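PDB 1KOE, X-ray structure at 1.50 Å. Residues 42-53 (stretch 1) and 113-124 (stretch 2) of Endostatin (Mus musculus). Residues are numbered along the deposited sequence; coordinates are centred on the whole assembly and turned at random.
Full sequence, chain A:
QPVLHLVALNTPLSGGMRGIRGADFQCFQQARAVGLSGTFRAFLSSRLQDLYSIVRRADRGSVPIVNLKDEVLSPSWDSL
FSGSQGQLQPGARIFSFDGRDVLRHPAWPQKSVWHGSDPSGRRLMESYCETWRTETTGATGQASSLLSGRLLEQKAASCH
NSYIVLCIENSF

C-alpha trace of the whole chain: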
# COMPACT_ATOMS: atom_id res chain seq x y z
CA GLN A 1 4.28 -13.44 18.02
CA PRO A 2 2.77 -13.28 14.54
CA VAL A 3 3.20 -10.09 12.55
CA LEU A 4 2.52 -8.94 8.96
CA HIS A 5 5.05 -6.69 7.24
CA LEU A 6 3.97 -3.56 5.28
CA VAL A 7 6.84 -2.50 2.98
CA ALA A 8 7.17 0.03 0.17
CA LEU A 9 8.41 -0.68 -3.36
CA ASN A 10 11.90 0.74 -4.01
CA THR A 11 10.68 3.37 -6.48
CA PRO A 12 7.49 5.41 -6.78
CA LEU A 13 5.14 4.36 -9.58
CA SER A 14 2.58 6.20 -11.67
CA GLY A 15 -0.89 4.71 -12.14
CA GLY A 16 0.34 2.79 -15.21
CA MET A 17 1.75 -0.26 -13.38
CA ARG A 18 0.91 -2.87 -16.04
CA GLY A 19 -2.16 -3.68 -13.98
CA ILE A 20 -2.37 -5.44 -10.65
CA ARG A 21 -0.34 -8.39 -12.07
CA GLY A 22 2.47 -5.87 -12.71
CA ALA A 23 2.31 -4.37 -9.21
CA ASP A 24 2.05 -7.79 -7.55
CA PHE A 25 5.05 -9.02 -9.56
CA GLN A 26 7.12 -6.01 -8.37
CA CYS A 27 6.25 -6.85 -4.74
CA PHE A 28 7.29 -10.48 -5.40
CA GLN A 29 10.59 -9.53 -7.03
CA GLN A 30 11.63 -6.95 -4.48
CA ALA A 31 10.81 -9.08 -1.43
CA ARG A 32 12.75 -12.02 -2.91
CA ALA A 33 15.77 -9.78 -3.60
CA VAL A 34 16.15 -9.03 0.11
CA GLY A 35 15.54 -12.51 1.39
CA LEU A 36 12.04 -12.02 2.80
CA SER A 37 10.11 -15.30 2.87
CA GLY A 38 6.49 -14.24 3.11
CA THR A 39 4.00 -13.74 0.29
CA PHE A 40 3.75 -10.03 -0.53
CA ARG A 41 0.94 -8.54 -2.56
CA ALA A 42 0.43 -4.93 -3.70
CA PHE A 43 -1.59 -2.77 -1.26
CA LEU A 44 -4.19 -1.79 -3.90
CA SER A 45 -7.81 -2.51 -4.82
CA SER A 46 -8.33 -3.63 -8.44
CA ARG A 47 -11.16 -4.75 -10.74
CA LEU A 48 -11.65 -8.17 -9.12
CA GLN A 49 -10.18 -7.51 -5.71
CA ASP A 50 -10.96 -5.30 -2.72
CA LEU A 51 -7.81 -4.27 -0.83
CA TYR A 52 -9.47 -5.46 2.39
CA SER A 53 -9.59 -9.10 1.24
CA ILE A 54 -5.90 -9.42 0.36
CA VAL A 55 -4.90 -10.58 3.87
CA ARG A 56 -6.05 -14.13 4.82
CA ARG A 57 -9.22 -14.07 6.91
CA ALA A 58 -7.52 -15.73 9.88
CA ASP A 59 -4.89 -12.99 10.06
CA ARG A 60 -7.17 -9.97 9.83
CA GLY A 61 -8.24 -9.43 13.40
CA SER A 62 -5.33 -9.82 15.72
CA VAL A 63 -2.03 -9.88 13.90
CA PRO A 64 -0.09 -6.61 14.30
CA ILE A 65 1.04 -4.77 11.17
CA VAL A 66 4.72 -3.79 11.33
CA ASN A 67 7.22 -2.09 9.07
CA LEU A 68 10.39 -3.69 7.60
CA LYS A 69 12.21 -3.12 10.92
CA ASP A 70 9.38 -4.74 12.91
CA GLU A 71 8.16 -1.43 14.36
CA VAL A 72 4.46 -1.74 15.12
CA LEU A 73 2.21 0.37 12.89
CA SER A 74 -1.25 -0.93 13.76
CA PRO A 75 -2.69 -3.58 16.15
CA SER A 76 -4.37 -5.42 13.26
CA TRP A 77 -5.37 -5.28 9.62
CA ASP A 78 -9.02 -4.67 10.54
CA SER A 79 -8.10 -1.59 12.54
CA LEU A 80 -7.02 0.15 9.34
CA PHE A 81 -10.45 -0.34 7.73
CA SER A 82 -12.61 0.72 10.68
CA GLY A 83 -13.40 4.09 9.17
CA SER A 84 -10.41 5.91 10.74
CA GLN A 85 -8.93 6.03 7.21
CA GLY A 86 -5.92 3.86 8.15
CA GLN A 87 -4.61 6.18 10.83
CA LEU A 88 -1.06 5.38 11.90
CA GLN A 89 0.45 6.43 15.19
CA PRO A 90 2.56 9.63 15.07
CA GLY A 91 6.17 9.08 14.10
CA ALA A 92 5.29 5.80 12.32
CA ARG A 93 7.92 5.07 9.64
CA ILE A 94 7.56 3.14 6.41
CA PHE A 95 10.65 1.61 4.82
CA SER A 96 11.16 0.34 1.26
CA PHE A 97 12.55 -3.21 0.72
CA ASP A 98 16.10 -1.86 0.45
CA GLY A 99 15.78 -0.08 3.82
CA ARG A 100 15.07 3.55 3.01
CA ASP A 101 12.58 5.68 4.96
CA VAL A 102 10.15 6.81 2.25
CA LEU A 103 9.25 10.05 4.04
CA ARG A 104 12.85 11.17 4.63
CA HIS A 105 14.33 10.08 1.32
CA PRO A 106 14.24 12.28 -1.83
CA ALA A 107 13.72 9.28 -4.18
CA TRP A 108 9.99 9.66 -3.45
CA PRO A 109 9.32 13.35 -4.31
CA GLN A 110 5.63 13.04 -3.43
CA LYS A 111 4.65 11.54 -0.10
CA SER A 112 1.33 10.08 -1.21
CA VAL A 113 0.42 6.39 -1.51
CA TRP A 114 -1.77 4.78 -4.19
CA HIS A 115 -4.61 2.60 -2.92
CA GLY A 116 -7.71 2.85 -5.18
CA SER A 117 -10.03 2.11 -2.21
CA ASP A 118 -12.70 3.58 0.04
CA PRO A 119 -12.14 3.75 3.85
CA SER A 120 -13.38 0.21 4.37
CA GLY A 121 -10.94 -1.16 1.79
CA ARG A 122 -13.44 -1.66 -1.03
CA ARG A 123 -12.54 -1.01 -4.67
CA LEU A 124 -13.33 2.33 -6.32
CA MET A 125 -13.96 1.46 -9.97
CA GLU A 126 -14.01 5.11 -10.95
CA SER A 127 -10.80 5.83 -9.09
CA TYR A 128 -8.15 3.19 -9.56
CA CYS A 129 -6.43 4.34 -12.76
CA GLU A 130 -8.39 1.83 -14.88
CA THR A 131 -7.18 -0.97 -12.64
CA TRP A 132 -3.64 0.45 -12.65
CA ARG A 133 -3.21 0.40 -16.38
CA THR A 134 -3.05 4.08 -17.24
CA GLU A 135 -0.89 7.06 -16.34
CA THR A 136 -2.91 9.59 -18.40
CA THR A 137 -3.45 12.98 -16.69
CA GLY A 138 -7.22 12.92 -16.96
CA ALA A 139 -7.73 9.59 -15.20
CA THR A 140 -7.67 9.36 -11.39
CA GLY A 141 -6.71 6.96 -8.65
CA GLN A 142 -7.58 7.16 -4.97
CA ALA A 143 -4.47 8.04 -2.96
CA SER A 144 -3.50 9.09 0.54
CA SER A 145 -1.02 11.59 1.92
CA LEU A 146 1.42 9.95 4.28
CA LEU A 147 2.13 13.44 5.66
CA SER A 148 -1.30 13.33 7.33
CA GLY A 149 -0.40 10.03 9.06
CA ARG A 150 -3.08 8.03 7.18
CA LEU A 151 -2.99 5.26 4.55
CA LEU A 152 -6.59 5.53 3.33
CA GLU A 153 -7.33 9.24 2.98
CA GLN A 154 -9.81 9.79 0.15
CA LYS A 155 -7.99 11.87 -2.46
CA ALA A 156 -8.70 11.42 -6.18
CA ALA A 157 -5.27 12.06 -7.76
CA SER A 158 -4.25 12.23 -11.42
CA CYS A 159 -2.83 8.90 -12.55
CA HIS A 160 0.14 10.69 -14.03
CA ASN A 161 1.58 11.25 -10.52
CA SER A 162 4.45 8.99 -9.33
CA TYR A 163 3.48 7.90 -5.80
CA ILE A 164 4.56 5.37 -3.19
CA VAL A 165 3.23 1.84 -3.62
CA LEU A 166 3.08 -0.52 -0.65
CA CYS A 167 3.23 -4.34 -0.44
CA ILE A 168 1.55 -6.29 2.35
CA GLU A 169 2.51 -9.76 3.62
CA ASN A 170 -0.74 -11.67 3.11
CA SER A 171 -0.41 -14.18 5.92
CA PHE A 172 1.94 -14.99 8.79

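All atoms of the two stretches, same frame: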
# COMPACT_ATOMS: atom_id res chain seq x y z
N ALA A 42 0.55 -6.38 -3.66
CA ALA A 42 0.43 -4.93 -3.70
C ALA A 42 -0.78 -4.47 -2.89
O ALA A 42 -1.84 -5.10 -2.94
CB ALA A 42 0.32 -4.45 -5.15
N PHE A 43 -0.58 -3.40 -2.12
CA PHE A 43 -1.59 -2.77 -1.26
C PHE A 43 -2.47 -1.89 -2.18
O PHE A 43 -2.33 -0.67 -2.22
CB PHE A 43 -0.83 -1.92 -0.22
CG PHE A 43 -1.69 -1.30 0.87
CD1 PHE A 43 -2.11 -2.05 1.98
CD2 PHE A 43 -2.04 0.05 0.81
CE1 PHE A 43 -2.86 -1.46 3.02
CE2 PHE A 43 -2.78 0.64 1.84
CZ PHE A 43 -3.18 -0.11 2.95
N LEU A 44 -3.35 -2.52 -2.96
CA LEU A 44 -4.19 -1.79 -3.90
C LEU A 44 -5.48 -2.56 -4.15
O LEU A 44 -5.48 -3.79 -4.06
CB LEU A 44 -3.48 -1.72 -5.28
CG LEU A 44 -2.10 -1.08 -5.48
CD1 LEU A 44 -1.51 -1.45 -6.84
CD2 LEU A 44 -2.22 0.43 -5.34
N SER A 45 -6.57 -1.84 -4.40
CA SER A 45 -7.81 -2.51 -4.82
C SER A 45 -7.69 -2.58 -6.35
O SER A 45 -6.96 -1.78 -6.96
CB SER A 45 -9.05 -1.68 -4.47
OG SER A 45 -9.44 -1.87 -3.13
N SER A 46 -8.36 -3.53 -6.98
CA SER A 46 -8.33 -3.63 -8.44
C SER A 46 -9.70 -4.13 -8.91
O SER A 46 -10.58 -4.34 -8.09
CB SER A 46 -7.19 -4.55 -8.92
OG SER A 46 -7.27 -5.86 -8.33
N ARG A 47 -9.87 -4.32 -10.21
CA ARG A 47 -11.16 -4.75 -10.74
C ARG A 47 -11.84 -5.92 -10.04
O ARG A 47 -13.03 -5.85 -9.74
CB ARG A 47 -11.06 -5.03 -12.25
CG ARG A 47 -12.35 -5.59 -12.87
CD ARG A 47 -12.37 -5.43 -14.39
NE ARG A 47 -12.33 -4.02 -14.79
CZ ARG A 47 -13.38 -3.18 -14.79
NH1 ARG A 47 -14.59 -3.60 -14.42
NH2 ARG A 47 -13.20 -1.90 -15.11
N LEU A 48 -11.09 -6.98 -9.76
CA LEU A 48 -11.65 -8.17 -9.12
C LEU A 48 -11.26 -8.35 -7.66
O LEU A 48 -11.61 -9.36 -7.04
CB LEU A 48 -11.16 -9.40 -9.88
CG LEU A 48 -11.52 -9.43 -11.35
CD1 LEU A 48 -10.75 -10.57 -11.98
CD2 LEU A 48 -13.04 -9.60 -11.52
N GLN A 49 -10.66 -7.35 -7.06
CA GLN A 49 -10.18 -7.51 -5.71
C GLN A 49 -10.28 -6.27 -4.84
O GLN A 49 -9.84 -5.21 -5.24
CB GLN A 49 -8.70 -7.93 -5.81
CG GLN A 49 -7.93 -7.97 -4.52
CD GLN A 49 -7.96 -9.33 -3.86
OE1 GLN A 49 -7.12 -10.19 -4.16
NE2 GLN A 49 -8.88 -9.52 -2.91
N ASP A 50 -10.90 -6.40 -3.68
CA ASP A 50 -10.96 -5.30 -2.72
C ASP A 50 -9.67 -5.42 -1.91
O ASP A 50 -9.24 -6.52 -1.55
CB ASP A 50 -12.12 -5.47 -1.76
CG ASP A 50 -13.45 -5.34 -2.43
OD1 ASP A 50 -13.63 -4.39 -3.22
OD2 ASP A 50 -14.33 -6.20 -2.20
N LEU A 51 -9.04 -4.29 -1.63
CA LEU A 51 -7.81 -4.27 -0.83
C LEU A 51 -8.02 -5.01 0.50
O LEU A 51 -7.16 -5.78 0.94
CB LEU A 51 -7.44 -2.81 -0.54
CG LEU A 51 -6.38 -2.47 0.51
CD1 LEU A 51 -5.08 -3.18 0.19
CD2 LEU A 51 -6.17 -0.95 0.50
N TYR A 52 -9.19 -4.82 1.11
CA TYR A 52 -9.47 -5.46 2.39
C TYR A 52 -9.28 -6.98 2.43
O TYR A 52 -8.76 -7.53 3.41
CB TYR A 52 -10.88 -5.11 2.88
CG TYR A 52 -11.20 -5.76 4.20
CD1 TYR A 52 -10.66 -5.27 5.40
CD2 TYR A 52 -12.00 -6.91 4.25
CE1 TYR A 52 -10.91 -5.92 6.62
CE2 TYR A 52 -12.25 -7.56 5.46
CZ TYR A 52 -11.70 -7.06 6.63
OH TYR A 52 -11.96 -7.75 7.79
N SER A 53 -9.65 -7.64 1.34
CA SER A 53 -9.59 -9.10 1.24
C SER A 53 -8.26 -9.73 0.94
O SER A 53 -8.17 -10.96 0.93
CB SER A 53 -10.56 -9.55 0.15
OG SER A 53 -11.88 -9.26 0.53
N VAL A 113 0.45 7.83 -1.25
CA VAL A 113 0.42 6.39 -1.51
C VAL A 113 -0.82 6.03 -2.31
O VAL A 113 -1.93 6.49 -1.99
CB VAL A 113 0.37 5.61 -0.17
CG1 VAL A 113 0.29 4.11 -0.44
CG2 VAL A 113 1.58 5.93 0.69
N TRP A 114 -0.64 5.24 -3.37
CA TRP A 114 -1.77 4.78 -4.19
C TRP A 114 -2.53 3.69 -3.43
O TRP A 114 -1.91 2.86 -2.76
CB TRP A 114 -1.28 4.12 -5.50
CG TRP A 114 -0.75 5.03 -6.56
CD1 TRP A 114 0.48 4.98 -7.15
CD2 TRP A 114 -1.47 6.10 -7.21
NE1 TRP A 114 0.57 5.95 -8.13
CE2 TRP A 114 -0.61 6.65 -8.18
CE3 TRP A 114 -2.75 6.65 -7.04
CZ2 TRP A 114 -0.99 7.72 -9.01
CZ3 TRP A 114 -3.14 7.75 -7.88
CH2 TRP A 114 -2.25 8.25 -8.84
N HIS A 115 -3.85 3.69 -3.52
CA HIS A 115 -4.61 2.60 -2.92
C HIS A 115 -5.89 2.19 -3.69
O HIS A 115 -6.31 1.05 -3.60
CB HIS A 115 -4.89 2.81 -1.41
CG HIS A 115 -5.66 4.05 -1.09
ND1 HIS A 115 -7.01 4.18 -1.36
CD2 HIS A 115 -5.29 5.21 -0.50
CE1 HIS A 115 -7.44 5.37 -0.95
NE2 HIS A 115 -6.41 6.01 -0.42
N GLY A 116 -6.50 3.14 -4.41
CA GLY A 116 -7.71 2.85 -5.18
C GLY A 116 -8.88 2.29 -4.38
O GLY A 116 -9.74 1.62 -4.96
N SER A 117 -8.98 2.65 -3.09
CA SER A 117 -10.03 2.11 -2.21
C SER A 117 -10.76 3.12 -1.34
O SER A 117 -10.24 4.20 -1.08
CB SER A 117 -9.40 1.11 -1.23
OG SER A 117 -8.51 0.23 -1.88
N ASP A 118 -11.95 2.73 -0.87
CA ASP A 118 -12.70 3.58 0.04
C ASP A 118 -12.15 3.30 1.45
O ASP A 118 -11.25 2.46 1.61
CB ASP A 118 -14.22 3.42 -0.09
CG ASP A 118 -14.75 2.08 0.40
OD1 ASP A 118 -14.10 1.32 1.14
OD2 ASP A 118 -15.90 1.79 0.06
N PRO A 119 -12.66 3.99 2.49
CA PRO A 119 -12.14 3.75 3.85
C PRO A 119 -12.28 2.36 4.43
O PRO A 119 -11.58 2.01 5.39
CB PRO A 119 -12.87 4.80 4.69
CG PRO A 119 -13.15 5.90 3.69
CD PRO A 119 -13.60 5.12 2.48
N SER A 120 -13.20 1.57 3.88
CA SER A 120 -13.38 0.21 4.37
C SER A 120 -12.57 -0.80 3.54
O SER A 120 -12.67 -2.01 3.74
CB SER A 120 -14.87 -0.17 4.35
OG SER A 120 -15.39 -0.16 3.04
N GLY A 121 -11.76 -0.30 2.61
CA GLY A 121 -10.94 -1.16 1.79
C GLY A 121 -11.62 -1.74 0.56
O GLY A 121 -11.15 -2.75 0.01
N ARG A 122 -12.74 -1.16 0.15
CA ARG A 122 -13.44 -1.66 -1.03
C ARG A 122 -12.99 -0.89 -2.26
O ARG A 122 -12.65 0.29 -2.18
CB ARG A 122 -14.95 -1.54 -0.85
CG ARG A 122 -15.53 -2.40 0.29
N ARG A 123 -13.00 -1.57 -3.41
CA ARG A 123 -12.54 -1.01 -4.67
C ARG A 123 -13.38 0.16 -5.16
O ARG A 123 -14.59 0.18 -4.96
CB ARG A 123 -12.50 -2.11 -5.74
CG ARG A 123 -13.86 -2.51 -6.30
CD ARG A 123 -13.83 -3.89 -6.93
NE ARG A 123 -14.00 -4.93 -5.91
CZ ARG A 123 -14.23 -6.21 -6.16
NH1 ARG A 123 -14.30 -6.64 -7.42
NH2 ARG A 123 -14.42 -7.06 -5.15
N LEU A 124 -12.69 1.15 -5.74
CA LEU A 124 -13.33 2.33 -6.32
C LEU A 124 -13.10 2.23 -7.83
O LEU A 124 -12.07 2.66 -8.34
CB LEU A 124 -12.70 3.62 -5.76
CG LEU A 124 -13.01 3.91 -4.30
CD1 LEU A 124 -12.31 5.19 -3.87
CD2 LEU A 124 -14.51 4.05 -4.08
O HOH W 1 -0.01 0.97 -2.33

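The strongest link between the two stretches is the salt bridge of Asp50 and Arg123. Arg123 NE donates to Asp50 OD1 at 2.8 Å, and Arg123 NH2 donates to Asp50 OD2 at 3.1 Å. Both bonds are nearly straight, so the carboxylate and the guanidinium meet as a two-pronged pair. The backbone adds a third bond: Arg123 N donates to Asp50 OD1 at 2.9 Å. One carboxylate oxygen thus holds both the main chain and the side chain of the same arginine.

The remaining guanidinium nitrogen turns to the backbone of stretch 1. Arg123 NH1 donates to Arg47 O at 2.8 Å. This carbonyl lies within the type I turn from Ser46 to Gln49, which is closed by Gln49 N to Ser46 O at 3.2 Å. Arg47 O and Asp50 OD1 sit at the guanidinium edge, where its N-H groups point. Gln49 N and Leu48 C lie over one face. Arg123 has the largest area covered by the other stretch.

A second polar cluster centres on two serines. Ser45 OG donates to Ser117 OG at 2.6 Å, and Ser117 OG in turn donates to His115 O at 2.9 Å. Ser45 OG also accepts from Leu51 N at 2.9 Å. The chain of bonds therefore ties both stretches together in a buried place.

Two direct backbone bonds cross the contact. Ser45 N donates to His115 O at 3.0 Å, with Leu44 CA making a CA-H...O contact to the same His115 O at 3.6 Å. Farther along, Tyr52 N donates to Gly121 O at 3.1 Å. Water 1 bridges the backbones near the start of both stretches. It donates to Phe43 O at 2.8 Å and to Trp114 O at 2.7 Å.

Gly121 closes the type I turn that starts at Asp118. Asp118 OD1 accepts from Ser120 N at 2.9 Å and Ser120 OG at 2.7 Å within the turn, and from Arg122 N at 3.0 Å just after it. Gly121 packs tightly against Tyr52. An ideal CB on Gly121 would lie 2.8 Å from Tyr52 CB, a clash. The backbone angles of Gly121 by themselves also call for glycine.

Carbon contacts fill in around these bonds. The apolar pair is Leu44 and Trp114, with Leu44 CD2 3.8 Å from Trp114 CB. Phe43 CE2 reaches to 4.4 Å from His115 CB, and Leu51 CD2 approaches the same His115 CB at 4.4 Å. Ser45 CB lies 3.7 Å from Arg123 CB. Together the stretches bury 648 Å², both sides summed.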